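Peroxisomal acyl-CoA oxidase 1A (Solanum lycopersicum, PDB 2FON) binds FAD and, as an acyl-CoA oxidase, probably catalyses the first oxidation step of peroxisomal fatty-acid beta-oxidation. Local coordinates at residues B[451-456]-B[544-549]; B[458-463]-B[472-477]; B[578-583]-B[605-610]; B[589-592]-B[597-600]. All blocks are in the same frame, centred on the assembly; numbering follows the deposited sequence.

Contact 1 (B[451-456]-B[544-549])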
# COMPACT_ATOMS: atom_id res chain seq x y z
N LEU B 451 13.62 10.26 -13.41
CA LEU B 451 13.78 11.08 -14.60
C LEU B 451 15.23 11.50 -14.68
O LEU B 451 15.77 11.59 -15.77
CB LEU B 451 12.86 12.28 -14.59
CG LEU B 451 11.32 12.08 -14.70
CD1 LEU B 451 10.59 13.31 -14.16
CD2 LEU B 451 10.90 11.84 -16.11
N GLN B 452 15.89 11.72 -13.54
CA GLN B 452 17.36 11.94 -13.57
C GLN B 452 18.09 10.78 -14.21
O GLN B 452 18.97 11.00 -15.04
CB GLN B 452 17.94 12.17 -12.20
CG GLN B 452 17.96 13.60 -11.88
CD GLN B 452 17.60 13.88 -10.44
OE1 GLN B 452 18.22 13.36 -9.51
NE2 GLN B 452 16.59 14.72 -10.25
N VAL B 453 17.74 9.55 -13.83
CA VAL B 453 18.38 8.41 -14.46
C VAL B 453 18.22 8.45 -15.98
O VAL B 453 19.18 8.38 -16.70
CB VAL B 453 17.96 7.06 -13.80
CG1 VAL B 453 18.57 5.90 -14.57
CG2 VAL B 453 18.40 7.02 -12.30
N ALA B 454 16.99 8.66 -16.45
CA ALA B 454 16.64 8.80 -17.87
C ALA B 454 17.51 9.77 -18.64
O ALA B 454 18.10 9.37 -19.68
CB ALA B 454 15.21 9.22 -18.02
N ARG B 455 17.55 11.02 -18.16
CA ARG B 455 18.38 12.09 -18.75
C ARG B 455 19.80 11.67 -18.96
O ARG B 455 20.43 12.10 -19.94
CB ARG B 455 18.44 13.30 -17.85
CG ARG B 455 17.61 14.48 -18.29
CD ARG B 455 17.55 15.59 -17.21
NE ARG B 455 16.42 16.47 -17.51
CZ ARG B 455 16.42 17.32 -18.53
NH1 ARG B 455 17.50 17.43 -19.31
NH2 ARG B 455 15.35 18.05 -18.79
N PHE B 456 20.32 10.85 -18.05
CA PHE B 456 21.72 10.46 -18.07
C PHE B 456 21.96 9.38 -19.11
O PHE B 456 23.05 9.33 -19.76
CB PHE B 456 22.14 9.97 -16.69
CG PHE B 456 23.39 9.20 -16.71
CD1 PHE B 456 24.60 9.83 -16.96
CD2 PHE B 456 23.38 7.82 -16.59
CE1 PHE B 456 25.78 9.08 -16.99
CE2 PHE B 456 24.57 7.06 -16.65
CZ PHE B 456 25.75 7.68 -16.83
N ALA B 544 14.06 -0.17 -16.27
CA ALA B 544 14.71 -1.33 -16.91
C ALA B 544 16.25 -1.39 -16.65
O ALA B 544 16.82 -2.45 -16.30
CB ALA B 544 14.40 -1.36 -18.41
N HIS B 545 16.89 -0.22 -16.78
CA HIS B 545 18.30 -0.04 -16.46
C HIS B 545 18.65 -0.36 -15.02
O HIS B 545 19.61 -1.09 -14.76
CB HIS B 545 18.77 1.37 -16.84
CG HIS B 545 20.14 1.71 -16.35
ND1 HIS B 545 21.29 1.19 -16.91
CD2 HIS B 545 20.54 2.56 -15.37
CE1 HIS B 545 22.34 1.69 -16.28
NE2 HIS B 545 21.91 2.52 -15.33
N CYS B 546 17.86 0.16 -14.09
CA CYS B 546 18.07 -0.16 -12.69
C CYS B 546 17.94 -1.65 -12.38
O CYS B 546 18.74 -2.23 -11.64
CB CYS B 546 17.17 0.68 -11.79
SG CYS B 546 17.56 2.49 -11.95
N GLN B 547 16.93 -2.27 -12.96
CA GLN B 547 16.68 -3.69 -12.83
C GLN B 547 17.88 -4.43 -13.31
O GLN B 547 18.24 -5.45 -12.72
CB GLN B 547 15.45 -4.06 -13.63
CG GLN B 547 14.17 -3.69 -12.90
CD GLN B 547 12.90 -3.95 -13.70
OE1 GLN B 547 12.88 -3.86 -14.91
NE2 GLN B 547 11.87 -4.25 -13.03
N LEU B 548 18.53 -3.90 -14.35
CA LEU B 548 19.67 -4.54 -14.93
C LEU B 548 20.85 -4.40 -13.96
O LEU B 548 21.66 -5.31 -13.81
CB LEU B 548 20.00 -3.94 -16.31
CG LEU B 548 21.44 -4.16 -16.81
CD1 LEU B 548 21.73 -5.63 -17.04
CD2 LEU B 548 21.77 -3.38 -18.04
N ILE B 549 20.97 -3.26 -13.32
CA ILE B 549 22.05 -3.12 -12.38
C ILE B 549 21.86 -4.18 -11.28
O ILE B 549 22.82 -4.90 -10.96
CB ILE B 549 22.16 -1.68 -11.80
CG1 ILE B 549 22.48 -0.66 -12.90
CG2 ILE B 549 23.28 -1.58 -10.80
CD1 ILE B 549 22.33 0.73 -12.40

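Contact 2 (B[458-463]-B[472-477])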
# COMPACT_ATOMS: atom_id res chain seq x y z
N MET B 458 19.91 9.07 -21.73
CA MET B 458 19.76 9.80 -22.97
C MET B 458 21.03 10.51 -23.26
O MET B 458 21.55 10.39 -24.37
CB MET B 458 18.60 10.80 -22.92
CG MET B 458 17.21 10.14 -22.75
SD MET B 458 16.92 8.96 -24.07
CE MET B 458 17.16 7.39 -23.24
N LYS B 459 21.60 11.18 -22.27
CA LYS B 459 22.92 11.80 -22.47
C LYS B 459 23.94 10.76 -22.94
O LYS B 459 24.70 11.00 -23.89
CB LYS B 459 23.43 12.51 -21.21
CG LYS B 459 24.71 13.28 -21.47
CD LYS B 459 25.37 13.69 -20.18
CE LYS B 459 26.34 14.83 -20.41
NZ LYS B 459 26.13 15.88 -19.35
N THR B 460 23.97 9.61 -22.27
CA THR B 460 25.00 8.63 -22.60
C THR B 460 24.85 8.17 -24.03
O THR B 460 25.85 7.95 -24.70
CB THR B 460 25.00 7.45 -21.64
OG1 THR B 460 25.57 7.86 -20.40
CG2 THR B 460 25.84 6.33 -22.14
N ILE B 461 23.61 8.06 -24.50
CA ILE B 461 23.44 7.66 -25.87
C ILE B 461 23.95 8.75 -26.82
O ILE B 461 24.79 8.45 -27.67
CB ILE B 461 22.05 7.07 -26.23
CG1 ILE B 461 21.95 5.64 -25.73
CG2 ILE B 461 21.85 7.06 -27.77
CD1 ILE B 461 20.60 5.25 -25.39
N SER B 462 23.53 10.00 -26.65
CA SER B 462 24.03 11.07 -27.59
C SER B 462 25.54 11.35 -27.60
O SER B 462 26.02 11.93 -28.54
CB SER B 462 23.27 12.39 -27.41
OG SER B 462 23.72 13.06 -26.27
N GLN B 463 26.28 10.96 -26.56
CA GLN B 463 27.74 11.15 -26.60
C GLN B 463 28.45 10.06 -27.41
O GLN B 463 29.65 10.17 -27.70
CB GLN B 463 28.37 11.23 -25.20
CG GLN B 463 28.09 12.53 -24.43
CD GLN B 463 28.28 12.40 -22.90
OE1 GLN B 463 28.75 13.33 -22.24
NE2 GLN B 463 27.91 11.23 -22.35
N GLY B 472 31.44 2.05 -16.18
CA GLY B 472 30.74 1.38 -15.09
C GLY B 472 29.48 0.68 -15.58
O GLY B 472 29.50 -0.03 -16.59
N THR B 473 28.39 0.94 -14.86
CA THR B 473 27.06 0.40 -15.10
C THR B 473 26.40 0.75 -16.46
O THR B 473 25.36 0.17 -16.79
CB THR B 473 26.09 0.83 -13.95
OG1 THR B 473 25.90 2.24 -13.99
CG2 THR B 473 26.67 0.48 -12.60
N VAL B 474 26.96 1.67 -17.24
CA VAL B 474 26.47 1.83 -18.60
C VAL B 474 27.48 1.40 -19.62
O VAL B 474 27.43 1.82 -20.78
CB VAL B 474 26.01 3.26 -18.94
CG1 VAL B 474 24.69 3.58 -18.25
CG2 VAL B 474 27.07 4.25 -18.59
N SER B 475 28.40 0.54 -19.22
CA SER B 475 29.35 0.07 -20.20
C SER B 475 28.65 -0.82 -21.27
O SER B 475 29.08 -0.89 -22.41
CB SER B 475 30.52 -0.61 -19.52
OG SER B 475 30.45 -2.00 -19.75
N TYR B 476 27.54 -1.45 -20.92
CA TYR B 476 26.75 -2.15 -21.92
C TYR B 476 26.31 -1.29 -23.09
O TYR B 476 26.28 -1.77 -24.21
CB TYR B 476 25.56 -2.86 -21.31
CG TYR B 476 24.42 -1.95 -20.84
CD1 TYR B 476 23.31 -1.72 -21.66
CD2 TYR B 476 24.42 -1.38 -19.57
CE1 TYR B 476 22.26 -0.95 -21.24
CE2 TYR B 476 23.39 -0.59 -19.15
CZ TYR B 476 22.29 -0.38 -19.99
OH TYR B 476 21.23 0.42 -19.58
N MET B 477 26.02 -0.01 -22.87
CA MET B 477 25.58 0.84 -23.98
C MET B 477 26.64 1.07 -25.06
O MET B 477 26.35 1.62 -26.14
CB MET B 477 25.10 2.16 -23.48
CG MET B 477 23.99 2.00 -22.49
SD MET B 477 22.69 3.08 -23.05
CE MET B 477 21.39 2.77 -21.86

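Contact 3 (B[578-583]-B[605-610])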
# COMPACT_ATOMS: atom_id res chain seq x y z
N TYR B 578 14.63 -13.81 -8.87
CA TYR B 578 14.43 -12.36 -8.97
C TYR B 578 14.38 -11.94 -10.44
O TYR B 578 13.52 -11.19 -10.86
CB TYR B 578 15.45 -11.59 -8.18
CG TYR B 578 15.39 -10.11 -8.42
CD1 TYR B 578 14.57 -9.30 -7.63
CD2 TYR B 578 16.19 -9.51 -9.40
CE1 TYR B 578 14.53 -7.96 -7.83
CE2 TYR B 578 16.15 -8.12 -9.61
CZ TYR B 578 15.31 -7.36 -8.84
OH TYR B 578 15.21 -5.98 -9.03
N SER B 579 15.25 -12.51 -11.24
CA SER B 579 15.39 -11.98 -12.57
C SER B 579 14.33 -12.56 -13.47
O SER B 579 13.87 -11.91 -14.42
CB SER B 579 16.78 -12.26 -13.09
OG SER B 579 17.14 -13.57 -12.75
N LEU B 580 13.89 -13.77 -13.17
CA LEU B 580 12.81 -14.32 -13.97
C LEU B 580 11.46 -13.82 -13.52
O LEU B 580 10.53 -13.77 -14.31
CB LEU B 580 12.87 -15.84 -14.02
CG LEU B 580 14.20 -16.27 -14.65
CD1 LEU B 580 14.31 -17.74 -14.67
CD2 LEU B 580 14.41 -15.68 -16.06
N PHE B 581 11.33 -13.41 -12.27
CA PHE B 581 10.05 -12.82 -11.86
C PHE B 581 9.90 -11.54 -12.60
O PHE B 581 8.82 -11.23 -13.08
CB PHE B 581 9.96 -12.50 -10.37
CG PHE B 581 8.70 -11.77 -10.00
CD1 PHE B 581 8.69 -10.39 -9.86
CD2 PHE B 581 7.50 -12.46 -9.83
CE1 PHE B 581 7.48 -9.69 -9.53
CE2 PHE B 581 6.31 -11.80 -9.47
CZ PHE B 581 6.30 -10.41 -9.32
N ILE B 582 11.00 -10.81 -12.67
CA ILE B 582 10.99 -9.51 -13.26
C ILE B 582 10.71 -9.71 -14.76
O ILE B 582 9.86 -9.00 -15.37
CB ILE B 582 12.32 -8.78 -12.99
CG1 ILE B 582 12.53 -8.47 -11.50
CG2 ILE B 582 12.37 -7.49 -13.75
CD1 ILE B 582 11.43 -7.50 -10.79
N LEU B 583 11.39 -10.70 -15.36
CA LEU B 583 11.25 -10.91 -16.79
C LEU B 583 9.79 -11.17 -17.15
O LEU B 583 9.32 -10.69 -18.17
CB LEU B 583 12.16 -12.01 -17.29
CG LEU B 583 12.10 -12.33 -18.79
CD1 LEU B 583 13.45 -12.77 -19.35
CD2 LEU B 583 10.99 -13.36 -19.13
N ASN B 605 8.81 -18.73 -17.84
CA ASN B 605 7.72 -18.91 -16.93
C ASN B 605 7.80 -20.28 -16.25
O ASN B 605 7.67 -20.36 -15.02
CB ASN B 605 6.41 -18.72 -17.66
CG ASN B 605 5.29 -18.46 -16.70
OD1 ASN B 605 5.39 -17.56 -15.81
ND2 ASN B 605 4.22 -19.24 -16.82
N ASP B 606 8.03 -21.34 -17.04
CA ASP B 606 8.22 -22.70 -16.52
C ASP B 606 9.45 -22.85 -15.60
O ASP B 606 9.45 -23.64 -14.65
CB ASP B 606 8.31 -23.73 -17.66
CG ASP B 606 7.06 -23.75 -18.60
OD1 ASP B 606 5.91 -23.79 -18.08
OD2 ASP B 606 7.23 -23.77 -19.88
N GLN B 607 10.51 -22.11 -15.87
CA GLN B 607 11.67 -22.22 -15.02
C GLN B 607 11.45 -21.51 -13.64
O GLN B 607 11.81 -22.05 -12.59
CB GLN B 607 12.90 -21.72 -15.77
CG GLN B 607 14.16 -21.70 -14.95
CD GLN B 607 14.75 -23.07 -14.77
OE1 GLN B 607 15.13 -23.46 -13.68
NE2 GLN B 607 14.82 -23.80 -15.85
N LEU B 608 10.87 -20.30 -13.63
CA LEU B 608 10.38 -19.70 -12.39
C LEU B 608 9.45 -20.67 -11.59
O LEU B 608 9.49 -20.73 -10.36
CB LEU B 608 9.65 -18.39 -12.69
CG LEU B 608 9.21 -17.37 -11.61
CD1 LEU B 608 10.41 -16.71 -10.89
CD2 LEU B 608 8.30 -16.28 -12.27
N ARG B 609 8.64 -21.46 -12.27
CA ARG B 609 7.76 -22.34 -11.55
C ARG B 609 8.61 -23.40 -10.85
O ARG B 609 8.48 -23.60 -9.65
CB ARG B 609 6.77 -22.98 -12.49
CG ARG B 609 5.44 -23.22 -11.87
CD ARG B 609 4.61 -24.07 -12.82
NE ARG B 609 4.27 -23.26 -13.98
CZ ARG B 609 4.60 -23.53 -15.23
NH1 ARG B 609 5.26 -24.65 -15.52
NH2 ARG B 609 4.25 -22.69 -16.20
N ALA B 610 9.51 -24.03 -11.62
CA ALA B 610 10.52 -24.96 -11.10
C ALA B 610 11.25 -24.36 -9.90
O ALA B 610 11.41 -25.02 -8.86
CB ALA B 610 11.51 -25.35 -12.21

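Contact 4 (B[589-592]-B[597-600])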
# COMPACT_ATOMS: atom_id res chain seq x y z
N ASP B 589 8.35 -6.00 -22.40
CA ASP B 589 9.61 -5.37 -22.73
C ASP B 589 10.48 -6.29 -23.58
O ASP B 589 10.97 -5.87 -24.59
CB ASP B 589 10.36 -4.87 -21.50
CG ASP B 589 9.63 -3.75 -20.78
OD1 ASP B 589 8.63 -3.22 -21.36
OD2 ASP B 589 10.04 -3.44 -19.61
N PHE B 590 10.60 -7.55 -23.25
CA PHE B 590 11.52 -8.38 -24.00
C PHE B 590 10.93 -8.94 -25.28
O PHE B 590 11.68 -9.27 -26.20
CB PHE B 590 12.06 -9.51 -23.16
CG PHE B 590 12.49 -9.11 -21.78
CD1 PHE B 590 11.54 -8.90 -20.76
CD2 PHE B 590 13.84 -9.01 -21.47
CE1 PHE B 590 11.93 -8.54 -19.51
CE2 PHE B 590 14.24 -8.69 -20.18
CZ PHE B 590 13.30 -8.45 -19.21
N LEU B 591 9.61 -9.08 -25.36
CA LEU B 591 8.95 -9.60 -26.59
C LEU B 591 8.79 -8.54 -27.65
O LEU B 591 8.85 -8.85 -28.84
CB LEU B 591 7.58 -10.20 -26.30
CG LEU B 591 7.53 -11.44 -25.39
CD1 LEU B 591 6.13 -11.54 -24.72
CD2 LEU B 591 7.90 -12.76 -26.14
N GLY B 592 8.60 -7.30 -27.21
CA GLY B 592 8.52 -6.11 -28.08
C GLY B 592 9.65 -6.11 -29.09
O GLY B 592 9.58 -6.83 -30.12
N THR B 597 11.13 -14.85 -28.05
CA THR B 597 9.84 -15.20 -28.66
C THR B 597 8.89 -15.75 -27.62
O THR B 597 9.24 -15.87 -26.43
CB THR B 597 9.97 -16.33 -29.72
OG1 THR B 597 10.38 -17.53 -29.07
CG2 THR B 597 10.95 -15.96 -30.86
N SER B 598 7.68 -16.10 -28.03
CA SER B 598 6.74 -16.59 -27.04
C SER B 598 7.23 -17.82 -26.34
O SER B 598 7.36 -17.82 -25.12
CB SER B 598 5.37 -16.82 -27.60
OG SER B 598 4.71 -15.58 -27.52
N LYS B 599 7.56 -18.84 -27.12
CA LYS B 599 8.03 -20.09 -26.54
C LYS B 599 9.05 -19.74 -25.46
O LYS B 599 8.95 -20.23 -24.32
CB LYS B 599 8.61 -21.08 -27.65
N GLN B 600 9.99 -18.86 -25.80
CA GLN B 600 11.07 -18.51 -24.88
C GLN B 600 10.59 -17.86 -23.57
O GLN B 600 11.11 -18.19 -22.48
CB GLN B 600 12.11 -17.66 -25.59
CG GLN B 600 12.56 -18.30 -26.86
CD GLN B 600 13.81 -17.69 -27.45
OE1 GLN B 600 13.76 -16.64 -28.10
NE2 GLN B 600 14.94 -18.36 -27.24

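Contact 1 (B[451-456]-B[544-549])
Val453 meets His545 and Cys546 where two helices of the all-helical part of the acyl-CoA oxidase fold face each other. Helix 446-462 supplies one side and helix 535-558 the other. The contact is small, with 106 Å² buried in all, but the residues that touch are buried.

At the start of the first segment, Leu451 lies away from 544-549. It packs on Ala535 and Val539, earlier residues of the same partner helix, and it also touches the bound FAD. This ties the helix pair to the cofactor pocket. Val453 makes the contact itself. Its CG1 is anti to the backbone N (chi1 175°), which aims that methyl at helix 535-558. Val453 CG1 comes to 4.0 Å from His545 CD2. The approach to the imidazole is oblique. On the same segment, Arg455 turns elsewhere and forms a salt bridge with Glu528. Phe456 packs on Pro390 and Ala394 of helix 389-417, and on Val474.

Two further groups hold the imidazole. One face of the ring carries Ile549 CG1, 4.0 Å above the plane and offset toward the rim. This neighbour is one helical turn further on. His545 ND1 is hydrogen-bonded to Tyr476 OH, so the polar end of this buried ring has a partner. A looser, apolar touch completes the contact: Val453 CG1 lies 4.4 Å from Cys546 SG.

Contact 2 (B[458-463]-B[472-477])
Lys459 O is gripped by two donors near the C-terminal end of helix 446-462. Gln463 N reaches Lys459 O at 3.1 Å as a regular helical bond. Ser462 OG gives a second, longer bond of 3.3 Å to Lys459 O. It arrives at a C=O...donor angle of 119°, tilted 25° from the carbonyl plane. The two donors thus come from three and four residues further along the chain. The chain then loops back, and the 3-10 segment 473-477 packs against 458-462. Within the returning segment, i to i+3 bonds run from Ser475 N to Gly472 O and from Met477 N to Val474 O.

Across the contact the packing is apolar. Met477 carries much of it. Its chain bends at chi2, and its sulfur lies beside the Ile461 side chain, which it crosses at about a right angle. Met477 SD is 3.8 Å from Ile461 CG1 and equally close to its CD1. CG1 of Ile461 is anti to its own carbonyl carbon (chi1 -77°), and this sets CG1 and CD1 beside the sulfur. The other half is formed by the methyl of Thr460. Thr460 CG2 lies 4.3 Å from Val474 CG2 and also touches Met477 CB. The hydroxyl of Thr460 is used on its own helix, where OG1 bonds to Phe456 O.

The face of 446-462 is extended by Leu457, which touches both Val474 and Met477. Beside the contact, Met477 CG lies over one face of the Tyr476 ring, 3.6 Å above its plane and offset toward the rim.

Contact 3 (B[578-583]-B[605-610])
Two helices of the C-terminal part of the oxidase, 567-585 and 598-615, cross in a roughly antiparallel way. Over the short segments their axes approach to 9.4 Å, with a crossing angle of -139°. Leu608 buries more surface here than any other residue of the two segments. With chi1 at -169°, its CG stands opposite the backbone N, which brings both methyls to the backbone of the other helix. Leu608 CD1 lies 3.7 Å from Phe581 N, and Leu608 CD2 lies 3.9 Å from Leu580 O. CD1 also touches the CB atoms of Leu580 and Phe581. Leu580 adds a second touch: its CD1 lies 4.0 Å from Gln607 CG, with the two side chains crossing at a slant. Replacing Leu608 with an alanine would probably open a gap over the backbone of Leu580 and Phe581. The Phe581 ring packs instead on Asn351 and Pro355 of helix 347-380. Within 605-610, Arg609 NH1 and NH2 both grip Asp606 OD1, with NH2 at 2.7 Å. Asn605 ND2 is hydrogen-bonded to Asp537 OD2 of the second subunit. The arrangement is an obliquely antiparallel helix pair of the C-terminal helical region, packed through Leu580 and Leu608, with one flank of 605-610 reaching the second subunit.

Contact 4 (B[589-592]-B[597-600])
Leu591 lays one methyl over the backbone at the start of the next long helix. Its CD2 lies 3.4 Å from Thr597 O and 3.8 Å from Ser598 N. The CG of Leu591 is anti to its carbonyl carbon (chi1 -64°), which carries the branch across to that peptide. Ser598 OG is further away, 4.5 Å from Leu591 CD2. The contact is therefore a leucine methyl against a peptide group. It is small, burying 89 Å² in all, and lies at the surface of the chain.

The peptide belongs to a helix start. Thr597 is the N-cap of helix 598-615. Gln600, three residues on, turns its amide back to it. Thr597 N donates to Gln600 OE1 at 3.2 Å, with an N-H...O angle of 150°. The N-H meets a lone pair of the oxygen in the carbonyl plane. This bond resembles the N3-to-N-cap half of a capping box; the reciprocal bond is not made. The other end of the Gln600 amide is held as well, since NE2 bonds to Val490 O. Two bonds, one at each end of the amide, probably limit its rotation.

The turn between the helices is short. Backbone bonds join Phe590 to Ile596, and Leu591 also packs on Ile596. The second subunit lies against the same place. Ser598 OG bonds to Gly592 O of that subunit, and Leu591 touches its Gly588. Within the chain, Asp589 forms a salt bridge with Arg509 and Phe590 meets Phe506 edge-to-face, so the short helix 587-592 touches both helix 499-521 and the start of helix 598-615.

Contacts 1 and 2 share helix 446-462, and their centres are 10 Å apart. Contact 2 is nested in the loop that contact 1 closes. Contacts 3 and 4 share helix 598-615, with centres 14 Å apart. They touch where Leu583 O lies 3.6 Å from Phe590 CE1, and both reach the second subunit. Helices 535-558 and 567-585 connect the two pairs: Gln547 NE2 of contact 1 is 3.4 Å from Ile582 CG2 of contact 3. Contact 1 borders the cofactor through Leu451, but the Val453 side chain is about 13 Å from a bound FAD. The Phe581 side chain of contact 3 is about 7 Å from that of FAD-binding Arg352. Contacts 2 and 4 lie away from the known sites.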